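Local atomic coordinates of putative PLP-dependent aminotransferase (Bacillus cereus ATCC 10987, PDB entry 3JU7), a protein that probably acts as a pyridoxal phosphate-dependent aminotransferase of the DegT/DnrJ/EryC1/StrS family. Residues E101-D106 / K333-T338; L82-T87 / W112-T117; S322-V327 / R339-A344. All coordinates share one frame; numbering follows the deposited sequence.

Interaction 1 of 3, residues E101-D106 / K333-T338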
ATOM      1  N   GLU A 101       8.759 -18.746  -4.460  1.00 24.36           N
ATOM      2  CA  GLU A 101       8.403 -19.637  -3.385  1.00 25.27           C
ATOM      3  C   GLU A 101       9.354 -19.345  -2.238  1.00 23.61           C
ATOM      4  O   GLU A 101      10.563 -19.284  -2.433  1.00 24.26           O
ATOM      5  CB  GLU A 101       8.579 -21.096  -3.797  1.00 25.88           C
ATOM      6  CG  GLU A 101       7.567 -21.576  -4.755  1.00 25.74           C
ATOM      7  CD  GLU A 101       7.616 -23.091  -4.934  1.00 28.52           C
ATOM      8  OE1 GLU A 101       8.183 -23.819  -4.084  1.00 28.59           O
ATOM      9  OE2 GLU A 101       7.072 -23.546  -5.936  1.00 41.58           O
ATOM     10  N   PRO A 102       8.824 -19.169  -1.034  1.00 23.35           N
ATOM     11  CA  PRO A 102       9.774 -19.156   0.062  1.00 23.65           C
ATOM     12  C   PRO A 102      10.461 -20.523   0.157  1.00 22.25           C
ATOM     13  O   PRO A 102       9.878 -21.559  -0.223  1.00 20.73           O
ATOM     14  CB  PRO A 102       8.893 -18.888   1.292  1.00 23.88           C
ATOM     15  CG  PRO A 102       7.627 -18.226   0.710  1.00 26.06           C
ATOM     16  CD  PRO A 102       7.446 -18.889  -0.607  1.00 25.79           C
ATOM     17  N   TYR A 103      11.717 -20.490   0.589  1.00 23.25           N
ATOM     18  CA  TYR A 103      12.503 -21.678   0.932  1.00 21.24           C
ATOM     19  C   TYR A 103      13.107 -21.416   2.317  1.00 22.68           C
ATOM     20  O   TYR A 103      14.025 -20.580   2.472  1.00 19.41           O
ATOM     21  CB  TYR A 103      13.603 -21.909  -0.082  1.00 22.08           C
ATOM     22  CG  TYR A 103      14.174 -23.333  -0.104  1.00 23.87           C
ATOM     23  CD1 TYR A 103      14.747 -23.917   1.030  1.00 18.59           C
ATOM     24  CD2 TYR A 103      14.129 -24.085  -1.271  1.00 25.02           C
ATOM     25  CE1 TYR A 103      15.279 -25.194   0.984  1.00 19.47           C
ATOM     26  CE2 TYR A 103      14.648 -25.368  -1.315  1.00 25.32           C
ATOM     27  CZ  TYR A 103      15.215 -25.909  -0.195  1.00 19.63           C
ATOM     28  OH  TYR A 103      15.704 -27.189  -0.292  1.00 28.54           O
ATOM     29  N   PHE A 104      12.581 -22.107   3.334  1.00 20.63           N
ATOM     30  CA  PHE A 104      12.920 -21.742   4.702  1.00 19.91           C
ATOM     31  C   PHE A 104      14.247 -22.357   5.183  1.00 22.05           C
ATOM     32  O   PHE A 104      14.524 -23.551   4.951  1.00 20.92           O
ATOM     33  CB  PHE A 104      11.793 -22.118   5.655  1.00 21.17           C
ATOM     34  CG  PHE A 104      10.492 -21.427   5.387  1.00 17.86           C
ATOM     35  CD1 PHE A 104      10.371 -20.048   5.534  1.00 25.33           C
ATOM     36  CD2 PHE A 104       9.373 -22.148   5.024  1.00 21.59           C
ATOM     37  CE1 PHE A 104       9.163 -19.416   5.316  1.00 22.61           C
ATOM     38  CE2 PHE A 104       8.164 -21.513   4.799  1.00 22.13           C
ATOM     39  CZ  PHE A 104       8.064 -20.148   4.936  1.00 21.28           C
ATOM     40  N   ILE A 105      15.029 -21.524   5.889  1.00 21.76           N
ATOM     41  CA  ILE A 105      16.360 -21.847   6.383  1.00 18.58           C
ATOM     42  C   ILE A 105      16.320 -21.741   7.926  1.00 20.77           C
ATOM     43  O   ILE A 105      15.851 -20.717   8.493  1.00 17.30           O
ATOM     44  CB  ILE A 105      17.405 -20.823   5.811  1.00 21.88           C
ATOM     45  CG1 ILE A 105      17.294 -20.712   4.278  1.00 24.55           C
ATOM     46  CG2 ILE A 105      18.895 -21.101   6.286  1.00 16.37           C
ATOM     47  CD1 ILE A 105      17.454 -22.002   3.498  1.00 25.45           C
ATOM     48  N   ASP A 106      16.872 -22.754   8.603  1.00 16.97           N
ATOM     49  CA  ASP A 106      16.949 -22.753  10.063  1.00 18.48           C
ATOM     50  C   ASP A 106      17.727 -21.562  10.655  1.00 20.03           C
ATOM     51  O   ASP A 106      18.563 -20.941   9.977  1.00 20.41           O
ATOM     52  CB  ASP A 106      17.613 -24.022  10.539  1.00 19.28           C
ATOM     53  CG  ASP A 106      17.056 -24.504  11.856  1.00 23.37           C
ATOM     54  OD1 ASP A 106      15.985 -23.988  12.299  1.00 16.74           O
ATOM     55  OD2 ASP A 106      17.675 -25.437  12.408  1.00 17.08           O
ATOM     56  N   LYS A 333       9.262 -25.583   0.621  1.00 22.63           N
ATOM     57  CA  LYS A 333      10.499 -26.285   0.946  1.00 21.86           C
ATOM     58  C   LYS A 333      11.260 -25.602   2.095  1.00 22.50           C
ATOM     59  O   LYS A 333      11.090 -24.409   2.358  1.00 17.62           O
ATOM     60  CB  LYS A 333      11.403 -26.352  -0.285  1.00 23.80           C
ATOM     61  CG  LYS A 333      10.819 -27.172  -1.420  1.00 25.31           C
ATOM     62  CD  LYS A 333      11.802 -27.282  -2.539  1.00 30.75           C
ATOM     63  CE  LYS A 333      11.221 -27.993  -3.745  1.00 36.02           C
ATOM     64  NZ  LYS A 333      10.859 -29.414  -3.417  1.00 52.70           N
ATOM     65  N   SER A 334      12.083 -26.394   2.779  1.00 22.02           N
ATOM     66  CA  SER A 334      12.937 -25.893   3.836  1.00 21.13           C
ATOM     67  C   SER A 334      14.101 -26.827   4.037  1.00 20.09           C
ATOM     68  O   SER A 334      14.083 -27.958   3.590  1.00 21.46           O
ATOM     69  CB  SER A 334      12.169 -25.782   5.151  1.00 22.50           C
ATOM     70  OG  SER A 334      11.808 -27.076   5.623  1.00 17.85           O
ATOM     71  N   THR A 335      15.129 -26.323   4.696  1.00 21.57           N
ATOM     72  CA  THR A 335      16.181 -27.141   5.256  1.00 19.50           C
ATOM     73  C   THR A 335      15.514 -27.775   6.468  1.00 19.77           C
ATOM     74  O   THR A 335      14.362 -27.464   6.766  1.00 21.79           O
ATOM     75  CB  THR A 335      17.288 -26.257   5.776  1.00 21.20           C
ATOM     76  OG1 THR A 335      16.759 -25.459   6.863  1.00 16.76           O
ATOM     77  CG2 THR A 335      17.796 -25.326   4.640  1.00 18.80           C
ATOM     78  N   ASP A 336      16.219 -28.655   7.160  1.00 20.26           N
ATOM     79  CA  ASP A 336      15.817 -29.071   8.497  1.00 20.04           C
ATOM     80  C   ASP A 336      15.635 -27.821   9.357  1.00 20.61           C
ATOM     81  O   ASP A 336      16.443 -26.884   9.290  1.00 21.87           O
ATOM     82  CB  ASP A 336      16.893 -29.951   9.121  1.00 18.96           C
ATOM     83  CG  ASP A 336      16.495 -30.458  10.500  1.00 22.11           C
ATOM     84  OD1 ASP A 336      16.735 -29.750  11.509  1.00 16.92           O
ATOM     85  OD2 ASP A 336      15.966 -31.601  10.571  1.00 22.85           O
ATOM     86  N   LEU A 337      14.576 -27.813  10.169  1.00 20.24           N
ATOM     87  CA  LEU A 337      14.193 -26.642  10.968  1.00 19.01           C
ATOM     88  C   LEU A 337      14.161 -26.949  12.476  1.00 19.15           C
ATOM     89  O   LEU A 337      13.418 -26.340  13.257  1.00 18.27           O
ATOM     90  CB  LEU A 337      12.854 -26.075  10.444  1.00 18.21           C
ATOM     91  CG  LEU A 337      12.912 -25.428   9.047  1.00 22.52           C
ATOM     92  CD1 LEU A 337      11.572 -24.926   8.568  1.00 19.22           C
ATOM     93  CD2 LEU A 337      13.933 -24.264   9.054  1.00 15.33           C
ATOM     94  N   THR A 338      15.024 -27.854  12.909  1.00 20.79           N
ATOM     95  CA  THR A 338      15.032 -28.270  14.325  1.00 20.96           C
ATOM     96  C   THR A 338      15.210 -27.116  15.325  1.00 18.96           C
ATOM     97  O   THR A 338      14.551 -27.079  16.357  1.00 21.47           O
ATOM     98  CB  THR A 338      16.097 -29.344  14.595  1.00 19.95           C
ATOM     99  OG1 THR A 338      15.777 -30.529  13.848  1.00 19.66           O
ATOM    100  CG2 THR A 338      16.167 -29.659  16.085  1.00 17.81           C
TER
HETATM  101  O   HOH W   1       9.297 -23.753  -1.538  1.00 20.75           O
HETATM  102  O   HOH W   2      18.512 -27.930  12.286  1.00 17.21           O
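P102 meets K333 at the backbone, their O atoms 4.0 Å apart, and one water joins them, donating to P102 O and accepting from K333 N; its third partner is E101 OE1. Y103 then turns its ring to K333: CG stands anti to the backbone N (chi1 -160°), and CB of the lysine lies over one ring face, 3.7 Å from the centroid, in a CH-pi contact. The tyrosine hydroxyl bonds to K122. F104 forms a single beta bridge with S334, its N donating to K333 O at 2.9 Å and its O accepting from T335 N at 2.8 Å. Beyond it, I105 CD1 packs on T335 CG2 at 3.5 Å. D106 N donates to T335 OG1 at 3.2 Å, and L337 CD2 lies close to that same nitrogen. D106 OD2 and D336 OD1 stand 4.5 Å apart, with a water donating to both; D106 OD1 is hydrogen-bonded to T340 OG1, and D106 OD2 forms a salt bridge with R339 NE. The irregular segment 333-338 thus borders strand 101-105, outermost in a parallel sheet, running in nearly the same direction. Chemically, the water and R339 would be expected to ease repulsion between the two aspartates.

Interaction 2 of 3, residues L82-T87 / W112-T117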
ATOM      1  N   LEU A  82      15.188 -17.368  -0.246  1.00 21.84           N
ATOM      2  CA  LEU A  82      15.717 -18.069   0.949  1.00 22.09           C
ATOM      3  C   LEU A  82      15.571 -17.111   2.145  1.00 22.92           C
ATOM      4  O   LEU A  82      16.051 -15.968   2.106  1.00 22.65           O
ATOM      5  CB  LEU A  82      17.178 -18.471   0.760  1.00 22.02           C
ATOM      6  CG  LEU A  82      17.474 -19.721  -0.049  1.00 23.13           C
ATOM      7  CD1 LEU A  82      16.624 -19.804  -1.341  1.00 26.17           C
ATOM      8  CD2 LEU A  82      18.972 -19.758  -0.318  1.00 19.95           C
HETATM    9  N   MSE A  83      14.838 -17.545   3.159  1.00 20.80           N
HETATM   10  CA  MSE A  83      14.550 -16.713   4.320  1.00 21.85           C
HETATM   11  C   MSE A  83      14.319 -17.595   5.538  1.00 20.86           C
HETATM   12  O   MSE A  83      14.076 -18.777   5.426  1.00 24.97           O
HETATM   13  CB  MSE A  83      13.298 -15.862   4.077  1.00 20.59           C
HETATM   14  CG  MSE A  83      12.059 -16.719   3.791  1.00 23.47           C
HETATM   15 SE   MSE A  83      10.417 -15.739   3.480  0.75 10.45          SE
HETATM   16  CE  MSE A  83      10.914 -14.751   1.900  1.00 21.80           C
ATOM     17  N   PRO A  84      14.353 -17.004   6.716  1.00 22.69           N
ATOM     18  CA  PRO A  84      13.965 -17.769   7.890  1.00 20.53           C
ATOM     19  C   PRO A  84      12.464 -18.036   7.928  1.00 23.11           C
ATOM     20  O   PRO A  84      11.693 -17.274   7.325  1.00 22.01           O
ATOM     21  CB  PRO A  84      14.354 -16.844   9.031  1.00 21.60           C
ATOM     22  CG  PRO A  84      14.205 -15.463   8.430  1.00 22.87           C
ATOM     23  CD  PRO A  84      14.803 -15.640   7.061  1.00 21.53           C
ATOM     24  N   SER A  85      12.065 -19.121   8.600  1.00 21.19           N
ATOM     25  CA  SER A  85      10.666 -19.369   8.956  1.00 20.36           C
ATOM     26  C   SER A  85      10.308 -18.483  10.153  1.00 21.31           C
ATOM     27  O   SER A  85       9.183 -17.953  10.269  1.00 20.59           O
ATOM     28  CB  SER A  85      10.468 -20.840   9.338  1.00 21.41           C
ATOM     29  OG  SER A  85       9.177 -21.074   9.865  1.00 19.64           O
ATOM     30  N   PHE A  86      11.288 -18.289  11.028  1.00 21.68           N
ATOM     31  CA  PHE A  86      11.080 -17.516  12.247  1.00 21.66           C
ATOM     32  C   PHE A  86      11.074 -16.027  11.902  1.00 22.67           C
ATOM     33  O   PHE A  86      12.061 -15.320  12.088  1.00 22.92           O
ATOM     34  CB  PHE A  86      12.157 -17.878  13.275  1.00 20.85           C
ATOM     35  CG  PHE A  86      11.917 -17.317  14.652  1.00 20.51           C
ATOM     36  CD1 PHE A  86      11.060 -17.955  15.535  1.00 18.56           C
ATOM     37  CD2 PHE A  86      12.596 -16.180  15.085  1.00 22.22           C
ATOM     38  CE1 PHE A  86      10.847 -17.459  16.817  1.00 18.40           C
ATOM     39  CE2 PHE A  86      12.404 -15.678  16.385  1.00 27.13           C
ATOM     40  CZ  PHE A  86      11.515 -16.320  17.248  1.00 17.30           C
ATOM     41  N   THR A  87       9.945 -15.571  11.373  1.00 22.55           N
ATOM     42  CA  THR A  87       9.770 -14.173  10.972  1.00 22.58           C
ATOM     43  C   THR A  87       8.269 -13.880  10.948  1.00 22.23           C
ATOM     44  O   THR A  87       7.461 -14.777  11.125  1.00 21.17           O
ATOM     45  CB  THR A  87      10.406 -13.878   9.581  1.00 24.42           C
ATOM     46  OG1 THR A  87      10.356 -12.470   9.304  1.00 21.42           O
ATOM     47  CG2 THR A  87       9.667 -14.669   8.462  1.00 19.87           C
ATOM     48  N   TRP A 112      19.134 -16.054  16.885  1.00 23.63           N
ATOM     49  CA  TRP A 112      17.861 -16.259  16.184  1.00 22.58           C
ATOM     50  C   TRP A 112      17.812 -15.665  14.797  1.00 23.02           C
ATOM     51  O   TRP A 112      16.742 -15.393  14.270  1.00 23.39           O
ATOM     52  CB  TRP A 112      16.685 -15.771  17.016  1.00 23.59           C
ATOM     53  CG  TRP A 112      16.770 -16.196  18.440  1.00 25.94           C
ATOM     54  CD1 TRP A 112      17.356 -17.330  18.919  1.00 23.14           C
ATOM     55  CD2 TRP A 112      16.237 -15.505  19.571  1.00 23.76           C
ATOM     56  NE1 TRP A 112      17.238 -17.381  20.285  1.00 24.96           N
ATOM     57  CE2 TRP A 112      16.552 -16.272  20.712  1.00 28.97           C
ATOM     58  CE3 TRP A 112      15.536 -14.303  19.736  1.00 24.16           C
ATOM     59  CZ2 TRP A 112      16.188 -15.874  22.010  1.00 26.63           C
ATOM     60  CZ3 TRP A 112      15.171 -13.915  21.005  1.00 24.78           C
ATOM     61  CH2 TRP A 112      15.504 -14.702  22.135  1.00 26.22           C
ATOM     62  N   TYR A 113      18.980 -15.457  14.207  1.00 22.23           N
ATOM     63  CA  TYR A 113      19.051 -15.116  12.806  1.00 23.67           C
ATOM     64  C   TYR A 113      19.245 -16.397  11.968  1.00 22.46           C
ATOM     65  O   TYR A 113      19.653 -17.453  12.473  1.00 21.44           O
ATOM     66  CB  TYR A 113      20.208 -14.153  12.511  1.00 21.76           C
ATOM     67  CG  TYR A 113      20.359 -12.992  13.445  1.00 19.15           C
ATOM     68  CD1 TYR A 113      19.291 -12.165  13.739  1.00 18.83           C
ATOM     69  CD2 TYR A 113      21.602 -12.657  13.959  1.00 18.48           C
ATOM     70  CE1 TYR A 113      19.446 -11.061  14.573  1.00 21.34           C
ATOM     71  CE2 TYR A 113      21.770 -11.570  14.798  1.00 23.29           C
ATOM     72  CZ  TYR A 113      20.690 -10.766  15.111  1.00 23.22           C
ATOM     73  OH  TYR A 113      20.872  -9.655  15.927  1.00 24.95           O
HETATM   74  N   MSE A 114      18.972 -16.259  10.681  1.00 22.13           N
HETATM   75  CA  MSE A 114      19.238 -17.291   9.694  1.00 25.27           C
HETATM   76  C   MSE A 114      20.700 -17.731   9.863  1.00 26.92           C
HETATM   77  O   MSE A 114      21.611 -16.893   9.972  1.00 27.73           O
HETATM   78  CB  MSE A 114      18.889 -16.749   8.281  1.00 24.31           C
HETATM   79  CG  MSE A 114      18.983 -17.767   7.200  1.00 29.34           C
HETATM   80 SE   MSE A 114      17.988 -17.346   5.650  0.75 14.11          SE
HETATM   81  CE  MSE A 114      18.716 -15.508   5.458  1.00 14.78           C
ATOM     82  N   ASP A 115      20.909 -19.039   9.985  1.00 26.01           N
ATOM     83  CA  ASP A 115      22.246 -19.597  10.154  1.00 25.87           C
ATOM     84  C   ASP A 115      23.001 -19.554   8.827  1.00 27.01           C
ATOM     85  O   ASP A 115      22.658 -20.267   7.891  1.00 22.56           O
ATOM     86  CB  ASP A 115      22.142 -21.042  10.659  1.00 27.02           C
ATOM     87  CG  ASP A 115      23.483 -21.768  10.695  1.00 29.70           C
ATOM     88  OD1 ASP A 115      24.423 -21.342   9.996  1.00 39.00           O
ATOM     89  OD2 ASP A 115      23.584 -22.793  11.392  1.00 26.14           O
ATOM     90  N   LYS A 116      24.051 -18.738   8.771  1.00 29.98           N
ATOM     91  CA  LYS A 116      24.740 -18.443   7.514  1.00 32.28           C
ATOM     92  C   LYS A 116      25.401 -19.667   6.880  1.00 29.11           C
ATOM     93  O   LYS A 116      25.433 -19.791   5.677  1.00 27.63           O
ATOM     94  CB  LYS A 116      25.711 -17.249   7.686  1.00 34.35           C
ATOM     95  CG  LYS A 116      24.929 -15.877   7.625  1.00 41.26           C
ATOM     96  CD  LYS A 116      25.695 -14.627   8.115  1.00 43.94           C
ATOM     97  CE  LYS A 116      25.725 -14.561   9.640  1.00 51.60           C
ATOM     98  NZ  LYS A 116      26.081 -13.207  10.143  1.00 63.47           N
ATOM     99  N   THR A 117      25.851 -20.592   7.703  1.00 27.56           N
ATOM    100  CA  THR A 117      26.418 -21.829   7.215  1.00 28.22           C
ATOM    101  C   THR A 117      25.397 -22.618   6.440  1.00 25.77           C
ATOM    102  O   THR A 117      25.663 -23.098   5.339  1.00 23.78           O
ATOM    103  CB  THR A 117      26.901 -22.682   8.377  1.00 27.69           C
ATOM    104  OG1 THR A 117      27.961 -21.992   9.020  1.00 37.54           O
ATOM    105  CG2 THR A 117      27.417 -24.003   7.916  1.00 28.64           C
TER
HETATM  106  O   HOH W   3      15.118 -15.135  11.747  1.00 22.10           O
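M114, a selenomethionine, reaches the backbone of strand 80-84 with its selenium: M114 SE lies 3.7 Å from the carbonyl carbon of M83 and 3.9 Å from P84 CD. Its CG stands anti to the backbone N (chi1 -174°), and SE continues the extended course before the chain bends at chi3 (50°) to place the terminal methyl. The proline ring and the M114 side chain cross at about a right angle, and the selenium rests against the M83-P84 peptide, near M83 C and P84 N. M83 is itself a selenomethionine, but its CB points away from segment 112-117, and its side chain packs against F104.

A second, looser meeting involves F86 and W112. F86 CG is anti to the backbone N (chi1 -170°), and F86 CE2 comes within 4.3 Å of W112 CB, so the phenylalanine meets the base of the tryptophan side chain. F86 is the centre of an inverse gamma turn. Its ring also packs edge-to-face with F319 and touches T340 and I343 of helix 338-346.

No direct hydrogen bond joins the segments. Instead, a water donates to F86 O at 3.1 Å and to W112 O at 3.0 Å, and the tryptophan carbonyl also accepts from T138 OG1. The contact joins the C-terminal end of strand 80-84 to the loop leading into helix 116-126. It pairs apolar packing, centred on the thioether-like group of M114 (selenomethionine in the crystal), with a polar link that runs through the water between F86 O and W112 O.

Interaction 3 of 3, residues S322-V327 / R339-A344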
ATOM      1  N   SER A 322       5.627 -20.566  13.909  1.00 24.57           N
ATOM      2  CA  SER A 322       6.496 -19.937  12.944  1.00 24.82           C
ATOM      3  C   SER A 322       5.843 -20.049  11.573  1.00 23.68           C
ATOM      4  O   SER A 322       4.875 -20.820  11.408  1.00 23.60           O
ATOM      5  CB  SER A 322       7.863 -20.608  12.928  1.00 24.60           C
ATOM      6  OG  SER A 322       8.797 -19.808  13.608  1.00 28.88           O
ATOM      7  N   CYS A 323       6.398 -19.340  10.583  1.00 20.50           N
ATOM      8  CA  CYS A 323       5.789 -19.296   9.250  1.00 22.47           C
ATOM      9  C   CYS A 323       5.585 -20.693   8.705  1.00 23.38           C
ATOM     10  O   CYS A 323       4.513 -20.984   8.220  1.00 23.31           O
ATOM     11  CB  CYS A 323       6.580 -18.431   8.248  1.00 19.95           C
ATOM     12  SG  CYS A 323       6.495 -16.663   8.665  1.00 24.86           S
ATOM     13  N   HIS A 324       6.606 -21.547   8.795  1.00 22.52           N
ATOM     14  CA  HIS A 324       6.540 -22.873   8.215  1.00 22.64           C
ATOM     15  C   HIS A 324       5.459 -23.699   8.882  1.00 25.46           C
ATOM     16  O   HIS A 324       5.015 -24.689   8.316  1.00 24.57           O
ATOM     17  CB  HIS A 324       7.908 -23.598   8.278  1.00 21.72           C
ATOM     18  CG  HIS A 324       8.261 -24.193   9.620  1.00 15.43           C
ATOM     19  ND1 HIS A 324       8.808 -23.452  10.647  1.00 22.88           N
ATOM     20  CD2 HIS A 324       8.242 -25.475  10.060  1.00 17.88           C
ATOM     21  CE1 HIS A 324       9.073 -24.240  11.673  1.00 25.31           C
ATOM     22  NE2 HIS A 324       8.712 -25.472  11.352  1.00 21.15           N
ATOM     23  N   GLN A 325       5.048 -23.292  10.086  1.00 24.96           N
ATOM     24  CA  GLN A 325       3.978 -23.977  10.840  1.00 24.42           C
ATOM     25  C   GLN A 325       2.566 -23.409  10.567  1.00 25.16           C
ATOM     26  O   GLN A 325       1.568 -24.024  10.922  1.00 23.25           O
ATOM     27  CB  GLN A 325       4.290 -23.917  12.347  1.00 21.50           C
ATOM     28  CG  GLN A 325       5.664 -24.523  12.683  1.00 22.45           C
ATOM     29  CD  GLN A 325       6.085 -24.291  14.103  1.00 22.14           C
ATOM     30  OE1 GLN A 325       5.808 -23.231  14.676  1.00 23.87           O
ATOM     31  NE2 GLN A 325       6.773 -25.291  14.699  1.00 21.81           N
ATOM     32  N   GLN A 326       2.493 -22.237   9.952  1.00 24.81           N
ATOM     33  CA  GLN A 326       1.206 -21.608   9.637  1.00 25.43           C
ATOM     34  C   GLN A 326       0.631 -22.156   8.358  1.00 26.99           C
ATOM     35  O   GLN A 326       1.370 -22.514   7.424  1.00 29.65           O
ATOM     36  CB  GLN A 326       1.339 -20.091   9.530  1.00 24.40           C
ATOM     37  CG  GLN A 326       1.669 -19.519  10.845  1.00 24.36           C
ATOM     38  CD  GLN A 326       1.801 -18.036  10.863  1.00 26.55           C
ATOM     39  OE1 GLN A 326       1.080 -17.312  10.190  1.00 25.52           O
ATOM     40  NE2 GLN A 326       2.717 -17.571  11.670  1.00 22.82           N
ATOM     41  N   VAL A 327      -0.698 -22.216   8.325  1.00 25.86           N
ATOM     42  CA  VAL A 327      -1.426 -22.877   7.246  1.00 23.38           C
ATOM     43  C   VAL A 327      -0.894 -22.502   5.874  1.00 23.67           C
ATOM     44  O   VAL A 327      -0.617 -23.362   5.043  1.00 22.09           O
ATOM     45  CB  VAL A 327      -2.937 -22.566   7.351  1.00 25.44           C
ATOM     46  CG1 VAL A 327      -3.700 -22.949   6.046  1.00 20.47           C
ATOM     47  CG2 VAL A 327      -3.514 -23.265   8.585  1.00 20.48           C
ATOM     48  N   ARG A 339      16.092 -26.175  15.031  1.00 19.59           N
ATOM     49  CA  ARG A 339      16.280 -25.046  15.948  1.00 20.30           C
ATOM     50  C   ARG A 339      15.087 -24.086  15.956  1.00 21.18           C
ATOM     51  O   ARG A 339      14.670 -23.603  17.037  1.00 18.99           O
ATOM     52  CB  ARG A 339      17.581 -24.318  15.640  1.00 18.26           C
ATOM     53  CG  ARG A 339      18.766 -25.188  15.924  1.00 19.23           C
ATOM     54  CD  ARG A 339      20.056 -24.611  15.404  1.00 16.81           C
ATOM     55  NE  ARG A 339      20.206 -24.715  13.948  1.00 16.18           N
ATOM     56  CZ  ARG A 339      21.250 -24.228  13.276  1.00 20.00           C
ATOM     57  NH1 ARG A 339      22.220 -23.593  13.911  1.00 22.61           N
ATOM     58  NH2 ARG A 339      21.323 -24.353  11.975  1.00 22.16           N
ATOM     59  N   THR A 340      14.535 -23.812  14.765  1.00 20.55           N
ATOM     60  CA  THR A 340      13.356 -22.934  14.642  1.00 20.56           C
ATOM     61  C   THR A 340      12.225 -23.530  15.474  1.00 19.78           C
ATOM     62  O   THR A 340      11.558 -22.837  16.222  1.00 17.63           O
ATOM     63  CB  THR A 340      12.911 -22.750  13.142  1.00 21.81           C
ATOM     64  OG1 THR A 340      14.037 -22.325  12.344  1.00 19.84           O
ATOM     65  CG2 THR A 340      11.818 -21.686  12.997  1.00 17.29           C
ATOM     66  N   ASN A 341      12.044 -24.834  15.382  1.00 18.77           N
ATOM     67  CA  ASN A 341      10.997 -25.495  16.159  1.00 20.24           C
ATOM     68  C   ASN A 341      11.207 -25.334  17.647  1.00 20.32           C
ATOM     69  O   ASN A 341      10.273 -25.053  18.410  1.00 23.55           O
ATOM     70  CB  ASN A 341      10.896 -26.991  15.807  1.00 15.86           C
ATOM     71  CG  ASN A 341      10.343 -27.203  14.411  1.00 22.38           C
ATOM     72  OD1 ASN A 341       9.776 -26.276  13.814  1.00 22.47           O
ATOM     73  ND2 ASN A 341      10.491 -28.416  13.881  1.00 18.33           N
ATOM     74  N   LYS A 342      12.440 -25.522  18.063  1.00 19.01           N
ATOM     75  CA  LYS A 342      12.762 -25.408  19.461  1.00 18.98           C
ATOM     76  C   LYS A 342      12.502 -23.975  19.956  1.00 19.45           C
ATOM     77  O   LYS A 342      11.826 -23.784  20.967  1.00 19.00           O
ATOM     78  CB  LYS A 342      14.218 -25.854  19.710  1.00 17.34           C
ATOM     79  CG  LYS A 342      14.720 -25.629  21.117  1.00 21.14           C
ATOM     80  CD  LYS A 342      13.922 -26.393  22.151  1.00 24.91           C
ATOM     81  CE  LYS A 342      14.281 -27.842  22.168  1.00 23.95           C
ATOM     82  NZ  LYS A 342      15.670 -27.970  22.737  1.00 35.46           N
ATOM     83  N   ILE A 343      13.024 -22.977  19.246  1.00 18.82           N
ATOM     84  CA  ILE A 343      12.838 -21.579  19.664  1.00 19.57           C
ATOM     85  C   ILE A 343      11.346 -21.199  19.654  1.00 21.35           C
ATOM     86  O   ILE A 343      10.905 -20.369  20.428  1.00 24.36           O
ATOM     87  CB  ILE A 343      13.653 -20.616  18.758  1.00 19.59           C
ATOM     88  CG1 ILE A 343      15.155 -20.831  18.992  1.00 21.07           C
ATOM     89  CG2 ILE A 343      13.276 -19.114  18.997  1.00 20.55           C
ATOM     90  CD1 ILE A 343      15.618 -20.625  20.466  1.00 18.67           C
ATOM     91  N   ALA A 344      10.568 -21.814  18.777  1.00 23.28           N
ATOM     92  CA  ALA A 344       9.136 -21.540  18.686  1.00 21.93           C
ATOM     93  C   ALA A 344       8.393 -22.230  19.836  1.00 22.16           C
ATOM     94  O   ALA A 344       7.271 -21.853  20.124  1.00 20.85           O
ATOM     95  CB  ALA A 344       8.577 -21.977  17.323  1.00 19.96           C
TER
HETATM   96  O   HOH W   4       7.778 -25.389  17.572  1.00 24.84           O
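N341 and H324 meet at the edge of the imidazole, where H324 NE2 donates to N341 OD1 at 2.8 Å. The bond is weak, bent to 124° at the hydrogen, although the ring and amide planes are only 26° apart. The amide of Q325 lies almost parallel to that of N341, at 8°, with Q325 NE2 3.3 Å from the same N341 OD1. A water accepts from Q325 NE2 and donates to N341 O, adding an indirect link to the helix backbone.

Methyl groups of the helix approach the loop, partly against polar oxygens. T340 CG2 sits 3.6 Å from S322 OG and 4.0 Å from H324 CE1, while A344 CB, one turn further along the helix, approaches Q325 OE1 at 4.0 Å.

Outward from these contacts, several of these groups have further partners. The H324 ring has Q325 CG over one face. Q325 OE1 accepts from S322 N at 2.8 Å, which fixes the turn of its amide. H324 ND1 is hydrogen-bonded to S85 OG, so both imidazole nitrogens are engaged, and T340 OG1 bonds to D106 OD1. Farther along the loop, Q326 OE1 and V327 N form hydrogen bonds with C226 N and E225 OE2 of the second subunit.

The short 3-10 segment 323-325 is thereby set against the side of helix 338-346 that carries T340, N341 and A344, while C323 and H324 also pack on F104 of strand 101-105 and C323 shares a backbone hydrogen bond with S85, just beyond strand 80-84.

The three contacts lie on the same side of the chain's centre, their own centres about 8 Å (interactions 1 and 2), 10 Å (1 and 3) and 11 Å (2 and 3) apart. Interactions 1 and 2 share the parallel sheet in which strands 80-84 and 101-105 are neighbours, with a probable backbone hydrogen bond from I105 N to M83 O, 2.9 Å. Along the chain, interaction 2 closes before interaction 3 opens, whereas interaction 1 crosses both. R339 of segment 339-344 adds a salt bridge to D115 of segment 112-117 besides the one to D106. Helix 338-346 and the loop before it are thus held beside the end of strand 101-105 and the loop leading to helix 116-126.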